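PDB 3IIB: peptidase M28 from Shewanella amazonensis SB2B, which probably acts as a zinc-dependent carboxypeptidase or dipeptidase of the M28 family, presumably active as a homodimer. Local coordinates for residues A[291-296]-A[323-328]; A[170-175]-A[208-213]; A[31-36]-A[48-53]; A[398-403]-A[408-413]. All coordinates share one frame; numbering follows the deposited sequence. Where two conformers were deposited one is given.

Contact 1 (A[291-296]-A[323-328])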
loop_
_atom_site.group_PDB
_atom_site.type_symbol
_atom_site.label_atom_id
_atom_site.label_comp_id
_atom_site.label_asym_id
_atom_site.label_seq_id
_atom_site.Cartn_x
_atom_site.Cartn_y
_atom_site.Cartn_z
ATOM N N PRO A 291 -12.920 40.722 -11.600
ATOM C CA PRO A 291 -11.603 40.847 -12.223
ATOM C C PRO A 291 -11.676 41.650 -13.531
ATOM O O PRO A 291 -12.729 41.647 -14.209
ATOM C CB PRO A 291 -11.242 39.380 -12.531
ATOM C CG PRO A 291 -12.546 38.724 -12.777
ATOM C CD PRO A 291 -13.538 39.415 -11.855
ATOM N N GLU A 292 -10.566 42.254 -13.940
ATOM C CA GLU A 292 -10.539 42.896 -15.248
ATOM C C GLU A 292 -10.669 41.875 -16.363
ATOM O O GLU A 292 -11.493 42.035 -17.293
ATOM C CB GLU A 292 -9.298 43.745 -15.402
ATOM C CG GLU A 292 -9.302 44.918 -14.421
ATOM C CD GLU A 292 -8.039 45.769 -14.496
ATOM O OE1 GLU A 292 -7.170 45.452 -15.306
ATOM O OE2 GLU A 292 -7.914 46.747 -13.720
ATOM N N ARG A 293 -9.848 40.847 -16.303
ATOM C CA ARG A 293 -9.908 39.758 -17.310
ATOM C C ARG A 293 -10.895 38.689 -16.911
ATOM O O ARG A 293 -11.171 38.505 -15.743
ATOM C CB ARG A 293 -8.547 39.107 -17.509
ATOM C CG ARG A 293 -7.454 40.063 -17.964
ATOM C CD ARG A 293 -6.107 39.421 -18.322
ATOM N NE ARG A 293 -5.296 40.442 -18.952
ATOM C CZ ARG A 293 -4.504 41.312 -18.305
ATOM N NH1 ARG A 293 -4.265 41.180 -17.000
ATOM N NH2 ARG A 293 -3.919 42.302 -18.984
ATOM N N THR A 294 -11.355 37.927 -17.906
ATOM C CA THR A 294 -12.122 36.720 -17.639
ATOM C C THR A 294 -11.198 35.646 -17.065
ATOM O O THR A 294 -10.073 35.504 -17.531
ATOM C CB THR A 294 -12.797 36.247 -18.911
ATOM O OG1 THR A 294 -13.734 37.259 -19.314
ATOM C CG2 THR A 294 -13.471 34.876 -18.695
ATOM N N ILE A 295 -11.637 34.958 -16.016
ATOM C CA ILE A 295 -10.905 33.798 -15.500
ATOM C C ILE A 295 -11.614 32.548 -15.957
ATOM O O ILE A 295 -12.790 32.345 -15.661
ATOM C CB ILE A 295 -10.787 33.834 -13.977
ATOM C CG1 ILE A 295 -9.935 35.051 -13.574
ATOM C CG2 ILE A 295 -10.209 32.517 -13.399
ATOM C CD1 ILE A 295 -10.099 35.497 -12.065
ATOM N N ARG A 296 -10.888 31.697 -16.658
ATOM C CA ARG A 296 -11.471 30.500 -17.233
ATOM C C ARG A 296 -10.855 29.257 -16.564
ATOM O O ARG A 296 -9.628 29.045 -16.626
ATOM C CB ARG A 296 -11.248 30.486 -18.753
ATOM C CG ARG A 296 -11.854 29.239 -19.419
ATOM C CD ARG A 296 -11.681 29.223 -20.918
ATOM N NE ARG A 296 -12.497 30.263 -21.541
ATOM C CZ ARG A 296 -12.339 30.716 -22.786
ATOM N NH1 ARG A 296 -11.361 30.246 -23.581
ATOM N NH2 ARG A 296 -13.161 31.640 -23.245
ATOM N N LYS A 323 -5.589 36.312 -27.235
ATOM C CA LYS A 323 -6.221 36.933 -26.073
ATOM C C LYS A 323 -6.084 36.142 -24.757
ATOM O O LYS A 323 -6.620 36.550 -23.741
ATOM C CB LYS A 323 -7.694 37.210 -26.382
ATOM C CG LYS A 323 -7.915 38.416 -27.312
ATOM C CD LYS A 323 -7.630 39.729 -26.587
ATOM C CE LYS A 323 -7.925 40.938 -27.465
ATOM N NZ LYS A 323 -7.812 42.223 -26.716
ATOM N N HIS A 324 -5.392 35.000 -24.769
ATOM C CA HIS A 324 -5.051 34.274 -23.544
ATOM C C HIS A 324 -3.893 34.994 -22.891
ATOM O O HIS A 324 -2.806 35.063 -23.449
ATOM C CB HIS A 324 -4.682 32.824 -23.814
ATOM C CG HIS A 324 -5.866 31.951 -24.011
ATOM N ND1 HIS A 324 -6.815 32.207 -24.980
ATOM C CD2 HIS A 324 -6.300 30.866 -23.328
ATOM C CE1 HIS A 324 -7.762 31.293 -24.904
ATOM N NE2 HIS A 324 -7.485 30.477 -23.901
ATOM N N TYR A 325 -4.141 35.615 -21.763
ATOM C CA TYR A 325 -3.112 36.406 -21.108
ATOM C C TYR A 325 -2.009 35.487 -20.554
ATOM O O TYR A 325 -0.823 35.713 -20.789
ATOM C CB TYR A 325 -3.763 37.240 -20.016
ATOM C CG TYR A 325 -2.804 38.162 -19.294
ATOM C CD1 TYR A 325 -2.157 39.204 -19.962
ATOM C CD2 TYR A 325 -2.585 38.014 -17.938
ATOM C CE1 TYR A 325 -1.278 40.052 -19.273
ATOM C CE2 TYR A 325 -1.679 38.849 -17.254
ATOM C CZ TYR A 325 -1.081 39.859 -17.922
ATOM O OH TYR A 325 -0.201 40.648 -17.212
ATOM N N ILE A 326 -2.420 34.460 -19.809
ATOM C CA ILE A 326 -1.509 33.488 -19.219
ATOM C C ILE A 326 -2.305 32.260 -18.916
ATOM O O ILE A 326 -3.518 32.346 -18.673
ATOM C CB ILE A 326 -0.825 34.038 -17.958
ATOM C CG1 ILE A 326 0.352 33.138 -17.540
ATOM C CG2 ILE A 326 -1.837 34.184 -16.818
ATOM C CD1 ILE A 326 1.447 33.890 -16.723
ATOM N N ALA A 327 -1.638 31.116 -18.946
ATOM C CA ALA A 327 -2.241 29.839 -18.605
ATOM C C ALA A 327 -1.395 29.072 -17.586
ATOM O O ALA A 327 -0.183 29.162 -17.643
ATOM C CB ALA A 327 -2.389 28.973 -19.874
ATOM N N ALA A 328 -2.039 28.308 -16.689
ATOM C CA ALA A 328 -1.358 27.466 -15.687
ATOM C C ALA A 328 -2.234 26.286 -15.351
ATOM O O ALA A 328 -3.458 26.360 -15.500
ATOM C CB ALA A 328 -0.997 28.234 -14.394
#
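Arg293 NH1 hydrogen-bonds to the carbonyl oxygens of Met430 and Ser433 while lying over the Tyr325 ring, 3.5 Å from Tyr325 CE2. The two residues bridge strands 293-300 and 324-329, which flank strand 247-257 as its parallel neighbours in the mixed sheet of this zinc peptidase; the side chains therefore meet across the middle strand. The guanidinium lies flat on the tyrosine, with planes 2° apart, in a cation-pi stack. Arg293 CZ sits 3.5 Å from the ring centroid and 7° off its normal, and the aliphatic part continues the overlap, Arg293 CD touching Tyr325 CB at 3.6 Å. With CG opposite the backbone N (chi1 -177°), the Tyr325 ring is carried out to the guanidinium. Further bonds hold the two groups: Arg293 NE makes a salt bridge with Glu250, and Tyr325 OH bonds to the Val435 carbonyl. The buried charge is probably balanced by the Glu250 carboxylate and eased by the carbonyl oxygens. Farther along, Arg296 and His324 meet more loosely, their flat groups steeply inclined. Arg296 has salt bridges to Glu241 and Glu320. Its NH1 stands 3.9 Å from His324 NE2, and both nitrogens hydrogen-bond to Tyr313 OH.

Contact 2 (A[170-175]-A[208-213]); sequences IIRSIG and LINAML
At the edge of the Arg172 guanidinium, in its plane, lies Asn210 ND2, 3.4 Å from Arg172 NH2; the amide is turned 36° against the guanidinium. Both nitrogens are donors, so this is a contact without a hydrogen bond, and Asp135 reconciles it: one carboxylate oxygen takes a salt bridge from Arg172 NE, the other a hydrogen bond from Asn210 ND2. The setting is an alpha/beta layer, in which helix 203-213 covers one face of parallel strands 131-134, 168-172 and 198-201 while helix 145-163 meets Ile171 and Ile174 from the other side. Ile170 and Arg172, two apart on their strand, both serve the face of helix 203-213, where they meet the consecutive residues Ile209 and Asn210. The arginine chain bends at chi3 (-70°), which swings its head to the helix; there NH2 also pairs with Asp207 and NH1 bonds to Asn203. Asn210 OD1 accepts from Arg112 NE, so both ends of the amide are engaged and its rotation is set. Beside this polar patch the contact turns apolar, with Phe133 and Ile201 touching both isoleucines. Leu208, Ala211 and selenomethionine Met212 pack against Val32 of the second subunit. Ile170 and Ile209 reach toward each other tip to tip, their CD1 methyls 3.7 Å apart.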
loop_
_atom_site.group_PDB
_atom_site.type_symbol
_atom_site.label_atom_id
_atom_site.label_comp_id
_atom_site.label_asym_id
_atom_site.label_seq_id
_atom_site.Cartn_x
_atom_site.Cartn_y
_atom_site.Cartn_z
ATOM N N ILE A 170 7.498 -7.007 -18.687
ATOM C CA ILE A 170 7.124 -6.513 -17.371
ATOM C C ILE A 170 8.103 -5.438 -16.972
ATOM O O ILE A 170 9.296 -5.548 -17.258
ATOM C CB ILE A 170 7.090 -7.619 -16.270
ATOM C CG1 ILE A 170 8.344 -8.472 -16.297
ATOM C CG2 ILE A 170 5.792 -8.519 -16.419
ATOM C CD1 ILE A 170 8.599 -9.311 -14.958
ATOM N N ILE A 171 7.602 -4.427 -16.269
ATOM C CA ILE A 171 8.466 -3.396 -15.724
ATOM C C ILE A 171 8.308 -3.272 -14.205
ATOM O O ILE A 171 7.231 -3.508 -13.641
ATOM C CB ILE A 171 8.250 -2.000 -16.398
ATOM C CG1 ILE A 171 6.901 -1.356 -16.018
ATOM C CG2 ILE A 171 8.520 -2.092 -17.912
ATOM C CD1 ILE A 171 6.763 0.108 -16.532
ATOM N N ARG A 172 9.386 -2.892 -13.538
ATOM C CA ARG A 172 9.246 -2.339 -12.209
ATOM C C ARG A 172 8.421 -1.069 -12.306
ATOM O O ARG A 172 8.749 -0.149 -13.062
ATOM C CB ARG A 172 10.599 -1.989 -11.591
ATOM C CG ARG A 172 10.514 -1.317 -10.197
ATOM C CD ARG A 172 11.903 -0.899 -9.688
ATOM N NE ARG A 172 12.735 -2.044 -9.339
ATOM C CZ ARG A 172 12.764 -2.622 -8.138
ATOM N NH1 ARG A 172 12.016 -2.146 -7.114
ATOM N NH2 ARG A 172 13.561 -3.667 -7.936
ATOM N N SER A 173 7.345 -1.038 -11.524
ATOM C CA SER A 173 6.447 0.110 -11.472
ATOM C C SER A 173 7.224 1.396 -11.367
ATOM O O SER A 173 8.221 1.484 -10.612
ATOM C CB SER A 173 5.505 -0.004 -10.285
ATOM O OG SER A 173 4.439 -0.918 -10.560
ATOM N N ILE A 174 6.754 2.403 -12.119
ATOM C CA ILE A 174 7.376 3.707 -12.135
ATOM C C ILE A 174 6.858 4.471 -10.913
ATOM O O ILE A 174 5.970 5.325 -11.001
ATOM C CB ILE A 174 7.148 4.485 -13.464
ATOM C CG1 ILE A 174 7.417 3.597 -14.682
ATOM C CG2 ILE A 174 8.025 5.769 -13.453
ATOM C CD1 ILE A 174 8.844 2.998 -14.732
ATOM N N GLY A 175 7.422 4.120 -9.760
ATOM C CA GLY A 175 6.892 4.574 -8.469
ATOM C C GLY A 175 8.011 4.633 -7.494
ATOM O O GLY A 175 9.012 3.930 -7.651
ATOM N N LEU A 208 11.889 -8.960 -5.517
ATOM C CA LEU A 208 11.871 -10.417 -5.378
ATOM C C LEU A 208 12.517 -11.098 -6.586
ATOM O O LEU A 208 13.300 -12.050 -6.445
ATOM C CB LEU A 208 10.441 -10.920 -5.190
ATOM C CG LEU A 208 10.211 -12.433 -5.158
ATOM C CD1 LEU A 208 10.948 -13.026 -3.958
ATOM C CD2 LEU A 208 8.665 -12.681 -5.084
ATOM N N ILE A 209 12.179 -10.613 -7.773
ATOM C CA ILE A 209 12.688 -11.192 -8.987
ATOM C C ILE A 209 14.225 -10.993 -8.959
ATOM O O ILE A 209 14.987 -11.899 -9.275
ATOM C CB ILE A 209 12.079 -10.563 -10.225
ATOM C CG1 ILE A 209 10.629 -11.007 -10.385
ATOM C CG2 ILE A 209 12.876 -10.975 -11.480
ATOM C CD1 ILE A 209 9.897 -10.451 -11.659
ATOM N N ASN A 210 14.660 -9.805 -8.567
ATOM C CA ASN A 210 16.093 -9.503 -8.484
ATOM C C ASN A 210 16.815 -10.482 -7.542
ATOM O O ASN A 210 17.892 -10.977 -7.874
ATOM C CB ASN A 210 16.347 -8.078 -7.989
ATOM C CG ASN A 210 16.204 -7.009 -9.084
ATOM O OD1 ASN A 210 16.265 -7.284 -10.295
ATOM N ND2 ASN A 210 16.089 -5.752 -8.639
ATOM N N ALA A 211 16.233 -10.753 -6.373
ATOM C CA ALA A 211 16.815 -11.674 -5.375
ATOM C C ALA A 211 17.006 -13.091 -5.934
ATOM O O ALA A 211 17.977 -13.783 -5.614
ATOM C CB ALA A 211 15.906 -11.718 -4.147
HETATM N N MSE A 212 16.068 -13.531 -6.772
HETATM C CA MSE A 212 16.219 -14.814 -7.455
HETATM C C MSE A 212 17.314 -14.815 -8.539
HETATM O O MSE A 212 18.053 -15.795 -8.664
HETATM C CB MSE A 212 14.877 -15.205 -8.066
HETATM C CG MSE A 212 13.879 -15.640 -7.011
HETATM SE SE MSE A 212 12.244 -16.301 -7.760
HETATM C CE MSE A 212 11.096 -15.999 -6.188
ATOM N N LEU A 213 17.369 -13.738 -9.344
ATOM C CA LEU A 213 18.386 -13.551 -10.353
ATOM C C LEU A 213 19.759 -13.477 -9.728
ATOM O O LEU A 213 20.719 -13.984 -10.298
ATOM C CB LEU A 213 18.121 -12.300 -11.185
ATOM C CG LEU A 213 16.861 -12.359 -12.068
ATOM C CD1 LEU A 213 16.582 -10.938 -12.623
ATOM C CD2 LEU A 213 16.975 -13.398 -13.187
#

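Contact 3 (A[31-36]-A[48-53]); sequences TVEVGP and VDWAIA
Helix 22-33 ends just where it faces helix 42-57: Val34 is the first residue to leave helical angles, and its CA lies 7.4 Å from that of Trp50, the nearest pair across the two segments. Gly35 follows with phi 81°, psi -152°, angles at which a CB would be jammed against the Val34 carbonyl oxygen. Across this helix end, Trp50 meets two consecutive residues. Val34 holds CG2 beside its own backbone N, and from there CG2 touches Trp50 CB at 3.6 Å and CG at 3.7 Å. Glu33 instead comes to the indole edge: its OE1 lies near the ring plane, 3.6 Å from Trp50 CD1, with the carboxylate turned 74° against the ring. No hydrogen bond joins this pair directly. Ser29 OG links them, bonded to both Trp50 NE1 and Glu33 OE2, and OE2 also makes a salt bridge with Arg215 of the second subunit. Were Trp50 an alanine, a gap would probably open beside Val34 and Ser29 would lose its indole N-H partner. On another side of helix 42-57, Val48, Ala51 and Ile52 rest on Val238 of the large sheet. The arrangement is a pair of consecutive helices joined by a short loop, the second resting on that sheet and the end of the first contributing to the homodimer interface.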
loop_
_atom_site.group_PDB
_atom_site.type_symbol
_atom_site.label_atom_id
_atom_site.label_comp_id
_atom_site.label_asym_id
_atom_site.label_seq_id
_atom_site.Cartn_x
_atom_site.Cartn_y
_atom_site.Cartn_z
ATOM N N THR A 31 -14.282 12.189 -5.810
ATOM C CA THR A 31 -13.791 10.828 -5.545
ATOM C C THR A 31 -14.909 9.909 -5.044
ATOM O O THR A 31 -14.905 8.714 -5.356
ATOM C CB THR A 31 -12.587 10.798 -4.583
ATOM O OG1 THR A 31 -12.946 11.448 -3.358
ATOM C CG2 THR A 31 -11.368 11.499 -5.200
ATOM N N VAL A 32 -15.883 10.445 -4.307
ATOM C CA VAL A 32 -17.016 9.626 -3.824
ATOM C C VAL A 32 -18.113 9.442 -4.875
ATOM O O VAL A 32 -18.557 8.315 -5.108
ATOM C CB VAL A 32 -17.629 10.222 -2.542
ATOM C CG1 VAL A 32 -18.915 9.428 -2.104
ATOM C CG2 VAL A 32 -16.571 10.279 -1.426
ATOM N N GLU A 33 -18.513 10.537 -5.539
ATOM C CA GLU A 33 -19.692 10.509 -6.417
ATOM C C GLU A 33 -19.393 10.044 -7.869
ATOM O O GLU A 33 -20.321 9.765 -8.625
ATOM C CB GLU A 33 -20.361 11.873 -6.425
ATOM C CG GLU A 33 -20.789 12.393 -5.031
ATOM C CD GLU A 33 -21.142 13.864 -5.053
ATOM O OE1 GLU A 33 -21.624 14.316 -6.104
ATOM O OE2 GLU A 33 -20.851 14.608 -4.072
ATOM N N VAL A 34 -18.112 9.987 -8.209
ATOM C CA VAL A 34 -17.628 9.477 -9.476
ATOM C C VAL A 34 -16.636 8.379 -9.266
ATOM O O VAL A 34 -16.832 7.293 -9.806
ATOM C CB VAL A 34 -16.998 10.605 -10.340
ATOM C CG1 VAL A 34 -16.632 10.104 -11.753
ATOM C CG2 VAL A 34 -17.958 11.788 -10.429
ATOM N N GLY A 35 -15.550 8.639 -8.536
ATOM C CA GLY A 35 -14.476 7.673 -8.425
ATOM C C GLY A 35 -13.547 7.713 -9.640
ATOM O O GLY A 35 -13.426 8.750 -10.305
ATOM N N PRO A 36 -12.903 6.570 -9.962
ATOM C CA PRO A 36 -11.970 6.575 -11.081
ATOM C C PRO A 36 -12.711 6.917 -12.348
ATOM O O PRO A 36 -13.860 6.503 -12.502
ATOM C CB PRO A 36 -11.450 5.134 -11.122
ATOM C CG PRO A 36 -12.456 4.346 -10.419
ATOM C CD PRO A 36 -13.078 5.229 -9.378
ATOM N N VAL A 48 -17.885 14.042 -16.352
ATOM C CA VAL A 48 -18.278 15.264 -17.060
ATOM C C VAL A 48 -19.598 15.823 -16.477
ATOM O O VAL A 48 -19.698 17.040 -16.232
ATOM C CB VAL A 48 -18.341 15.015 -18.618
ATOM C CG1 VAL A 48 -19.123 16.129 -19.325
ATOM C CG2 VAL A 48 -16.922 14.796 -19.167
ATOM N N ASP A 49 -20.593 14.952 -16.282
ATOM C CA ASP A 49 -21.893 15.391 -15.816
ATOM C C ASP A 49 -21.720 15.940 -14.385
ATOM O O ASP A 49 -22.284 16.980 -14.027
ATOM C CB ASP A 49 -22.906 14.265 -15.881
ATOM C CG ASP A 49 -23.338 13.956 -17.312
ATOM O OD1 ASP A 49 -23.093 14.803 -18.181
ATOM O OD2 ASP A 49 -23.879 12.867 -17.549
ATOM N N TRP A 50 -20.855 15.293 -13.612
ATOM C CA TRP A 50 -20.602 15.727 -12.231
ATOM C C TRP A 50 -20.009 17.140 -12.235
ATOM O O TRP A 50 -20.401 17.973 -11.432
ATOM C CB TRP A 50 -19.682 14.746 -11.506
ATOM C CG TRP A 50 -19.107 15.316 -10.224
ATOM C CD1 TRP A 50 -19.625 15.184 -8.979
ATOM C CD2 TRP A 50 -17.931 16.114 -10.096
ATOM N NE1 TRP A 50 -18.848 15.861 -8.067
ATOM C CE2 TRP A 50 -17.783 16.422 -8.729
ATOM C CE3 TRP A 50 -16.946 16.561 -11.005
ATOM C CZ2 TRP A 50 -16.726 17.199 -8.247
ATOM C CZ3 TRP A 50 -15.889 17.347 -10.520
ATOM C CH2 TRP A 50 -15.792 17.658 -9.145
ATOM N N ALA A 51 -19.074 17.377 -13.139
ATOM C CA ALA A 51 -18.317 18.644 -13.185
ATOM C C ALA A 51 -19.209 19.769 -13.653
ATOM O O ALA A 51 -19.220 20.844 -13.076
ATOM C CB ALA A 51 -17.085 18.474 -14.094
ATOM N N ILE A 52 -20.030 19.507 -14.663
ATOM C CA ILE A 52 -21.008 20.496 -15.119
ATOM C C ILE A 52 -21.948 20.917 -13.962
ATOM O O ILE A 52 -22.141 22.130 -13.679
ATOM C CB ILE A 52 -21.782 19.948 -16.369
ATOM C CG1 ILE A 52 -20.882 19.857 -17.624
ATOM C CG2 ILE A 52 -22.938 20.854 -16.711
ATOM C CD1 ILE A 52 -20.480 21.227 -18.191
ATOM N N ALA A 53 -22.502 19.926 -13.260
ATOM C CA ALA A 53 -23.437 20.189 -12.178
ATOM C C ALA A 53 -22.708 20.952 -11.069
ATOM O O ALA A 53 -23.262 21.878 -10.493
ATOM C CB ALA A 53 -24.044 18.854 -11.627
#

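Contact 4 (A[398-403]-A[408-413]); sequences FDYHHT and LDKINP. With ZN (zinc ion), chain B.
Tyr400 and Lys410 pack at the surface between a type II beta turn, Tyr400 to Thr403, and the 3-10 segment 408-410; the turn carries His402 of the two-zinc site of this M28 peptidase. The contact itself is CH-pi: Lys410 CD lies over the ring, 3.9 Å from its centroid and 12° off the normal, and CE comes 3.7 Å from Tyr400 CE1. A bend at chi2 (-47°) lays the lysine chain along that face, while Asp399 CB covers the opposite one. With Tyr400 cut back to an alanine, the lysine methylenes would probably lose the ring face they lie on and the chain would be freer to swing. Among charged interactions, Lys410 NZ forms a salt bridge with Asp409 OD2 at 2.9 Å, on the syn side and 16° out of the carboxylate plane. NZ also bonds to Asn405 OD1 and to the His178 carbonyl of the second subunit. The turn is closed by Thr403 N to Tyr400 O at 3.1 Å, and Thr403 OG1 adds a second bond to the same oxygen at 2.7 Å, from the same face of its plane. At the metal, Asp269 and Glu304 share the zinc with His402, whose ND1 is held by the Thr184 carbonyl. His402 NE2 binds the zinc at 2.3 Å, and a zinc-bound water lies 2.8 Å from His401 NE2, with which it hydrogen-bonds.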
loop_
_atom_site.group_PDB
_atom_site.type_symbol
_atom_site.label_atom_id
_atom_site.label_comp_id
_atom_site.label_asym_id
_atom_site.label_seq_id
_atom_site.Cartn_x
_atom_site.Cartn_y
_atom_site.Cartn_z
ATOM N N PHE A 398 4.697 10.110 -6.250
ATOM C CA PHE A 398 4.888 8.841 -6.957
ATOM C C PHE A 398 4.846 7.609 -6.069
ATOM O O PHE A 398 5.028 6.477 -6.555
ATOM C CB PHE A 398 6.134 8.914 -7.862
ATOM C CG PHE A 398 5.987 9.940 -8.981
ATOM C CD1 PHE A 398 5.094 9.714 -10.025
ATOM C CD2 PHE A 398 6.640 11.135 -8.931
ATOM C CE1 PHE A 398 4.911 10.630 -11.017
ATOM C CE2 PHE A 398 6.470 12.059 -9.923
ATOM C CZ PHE A 398 5.574 11.814 -10.973
ATOM N N ASP A 399 4.549 7.787 -4.788
ATOM C CA ASP A 399 4.116 6.655 -3.951
ATOM C C ASP A 399 2.708 6.181 -4.310
ATOM O O ASP A 399 2.401 5.009 -4.110
ATOM C CB ASP A 399 4.151 6.970 -2.483
ATOM C CG ASP A 399 5.549 7.290 -1.970
ATOM O OD1 ASP A 399 6.549 7.013 -2.661
ATOM O OD2 ASP A 399 5.632 7.815 -0.850
ATOM N N TYR A 400 1.870 7.076 -4.825
ATOM C CA TYR A 400 0.454 6.754 -5.034
ATOM C C TYR A 400 -0.035 6.939 -6.446
ATOM O O TYR A 400 -1.012 6.287 -6.833
ATOM C CB TYR A 400 -0.440 7.554 -4.076
ATOM C CG TYR A 400 0.124 7.696 -2.693
ATOM C CD1 TYR A 400 0.285 6.586 -1.870
ATOM C CD2 TYR A 400 0.471 8.944 -2.193
ATOM C CE1 TYR A 400 0.807 6.719 -0.588
ATOM C CE2 TYR A 400 1.000 9.076 -0.931
ATOM C CZ TYR A 400 1.156 7.966 -0.132
ATOM O OH TYR A 400 1.660 8.107 1.137
ATOM N N HIS A 401 0.626 7.823 -7.212
ATOM C CA HIS A 401 0.311 8.110 -8.612
ATOM C C HIS A 401 0.095 6.831 -9.381
ATOM O O HIS A 401 0.942 6.006 -9.371
ATOM C CB HIS A 401 1.497 8.893 -9.168
ATOM C CG HIS A 401 1.520 9.092 -10.646
ATOM N ND1 HIS A 401 2.259 8.279 -11.487
ATOM C CD2 HIS A 401 1.014 10.080 -11.423
ATOM C CE1 HIS A 401 2.153 8.737 -12.720
ATOM N NE2 HIS A 401 1.440 9.851 -12.701
ATOM N N HIS A 402 -1.057 6.699 -10.049
ATOM C CA HIS A 402 -1.331 5.598 -10.953
ATOM C C HIS A 402 -1.430 4.223 -10.300
ATOM O O HIS A 402 -1.318 3.162 -11.001
ATOM C CB HIS A 402 -0.335 5.591 -12.117
ATOM C CG HIS A 402 -0.504 6.721 -13.084
ATOM N ND1 HIS A 402 0.073 6.707 -14.351
ATOM C CD2 HIS A 402 -1.116 7.928 -12.963
ATOM C CE1 HIS A 402 -0.223 7.841 -14.968
ATOM N NE2 HIS A 402 -0.947 8.591 -14.157
ATOM N N THR A 403 -1.682 4.216 -8.987
ATOM C CA THR A 403 -1.971 2.986 -8.242
ATOM C C THR A 403 -3.393 2.915 -7.744
ATOM O O THR A 403 -4.099 3.950 -7.691
ATOM C CB THR A 403 -1.062 2.857 -6.990
ATOM O OG1 THR A 403 -1.500 3.807 -5.995
ATOM C CG2 THR A 403 0.432 3.060 -7.376
ATOM N N LEU A 408 -8.609 9.355 -1.559
ATOM C CA LEU A 408 -8.841 10.670 -0.960
ATOM C C LEU A 408 -7.969 10.905 0.251
ATOM O O LEU A 408 -7.511 12.035 0.510
ATOM C CB LEU A 408 -10.332 10.808 -0.602
ATOM C CG LEU A 408 -10.790 12.081 0.138
ATOM C CD1 LEU A 408 -10.619 13.331 -0.705
ATOM C CD2 LEU A 408 -12.222 11.895 0.605
ATOM N N ASP A 409 -7.802 9.845 1.041
ATOM C CA ASP A 409 -7.017 9.912 2.274
ATOM C C ASP A 409 -5.539 10.218 2.069
ATOM O O ASP A 409 -4.813 10.431 3.067
ATOM C CB ASP A 409 -7.172 8.607 3.018
ATOM C CG ASP A 409 -6.843 7.396 2.133
ATOM O OD1 ASP A 409 -7.772 6.917 1.422
ATOM O OD2 ASP A 409 -5.637 7.038 2.103
ATOM N N LYS A 410 -5.081 10.197 0.815
ATOM C CA LYS A 410 -3.727 10.610 0.495
ATOM C C LYS A 410 -3.534 12.132 0.437
ATOM O O LYS A 410 -2.405 12.582 0.419
ATOM C CB LYS A 410 -3.237 9.971 -0.791
ATOM C CG LYS A 410 -3.297 8.400 -0.795
ATOM C CD LYS A 410 -2.713 7.744 0.482
ATOM C CE LYS A 410 -2.752 6.207 0.408
ATOM N NZ LYS A 410 -4.114 5.700 0.068
ATOM N N ILE A 411 -4.621 12.889 0.382
ATOM C CA ILE A 411 -4.565 14.355 0.294
ATOM C C ILE A 411 -4.437 14.920 1.711
ATOM O O ILE A 411 -5.249 14.586 2.592
ATOM C CB ILE A 411 -5.846 14.889 -0.381
ATOM C CG1 ILE A 411 -5.851 14.497 -1.876
ATOM C CG2 ILE A 411 -6.027 16.416 -0.210
ATOM C CD1 ILE A 411 -7.069 14.914 -2.569
ATOM N N ASN A 412 -3.406 15.736 1.914
ATOM C CA ASN A 412 -3.223 16.498 3.122
ATOM C C ASN A 412 -4.059 17.750 2.965
ATOM O O ASN A 412 -3.775 18.535 2.064
ATOM C CB ASN A 412 -1.752 16.890 3.297
ATOM C CG ASN A 412 -1.507 17.733 4.536
ATOM O OD1 ASN A 412 -2.075 18.804 4.715
ATOM N ND2 ASN A 412 -0.651 17.244 5.410
ATOM N N PRO A 413 -5.103 17.906 3.774
ATOM C CA PRO A 413 -6.034 19.031 3.568
ATOM C C PRO A 413 -5.376 20.392 3.711
ATOM O O PRO A 413 -5.760 21.319 3.012
ATOM C CB PRO A 413 -7.109 18.821 4.662
ATOM C CG PRO A 413 -7.106 17.316 4.885
ATOM C CD PRO A 413 -5.624 16.946 4.778
HETATM ZN ZN ZN B . -1.540 10.750 -14.591
HETATM O O HOH W 1 0.509 11.241 -14.929
HETATM O O HOH W 2 -1.554 12.790 -15.214
#

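Along the chain the contacts follow one another in series: contact 3, contact 2, contact 1, contact 4. Contacts 1 and 2 reach the same large mixed sheet on opposite sides of the chain's centre, their own centres about 46 Å apart, so one sheet spans the molecule. Contact 4 lies nearer the middle, beside the zinc, its centre about 18 Å from that of contact 3; these two touch where Thr31 OG1 meets Leu408 CB at 3.9 Å. Contacts 2, 3 and 4 all touch the second subunit, and contacts 2 and 3 meet across the interface, 31-36 of one subunit lying against 208-213 of the other. Metal-site loop and dimer interface thus adjoin, consistent with activity in the homodimer.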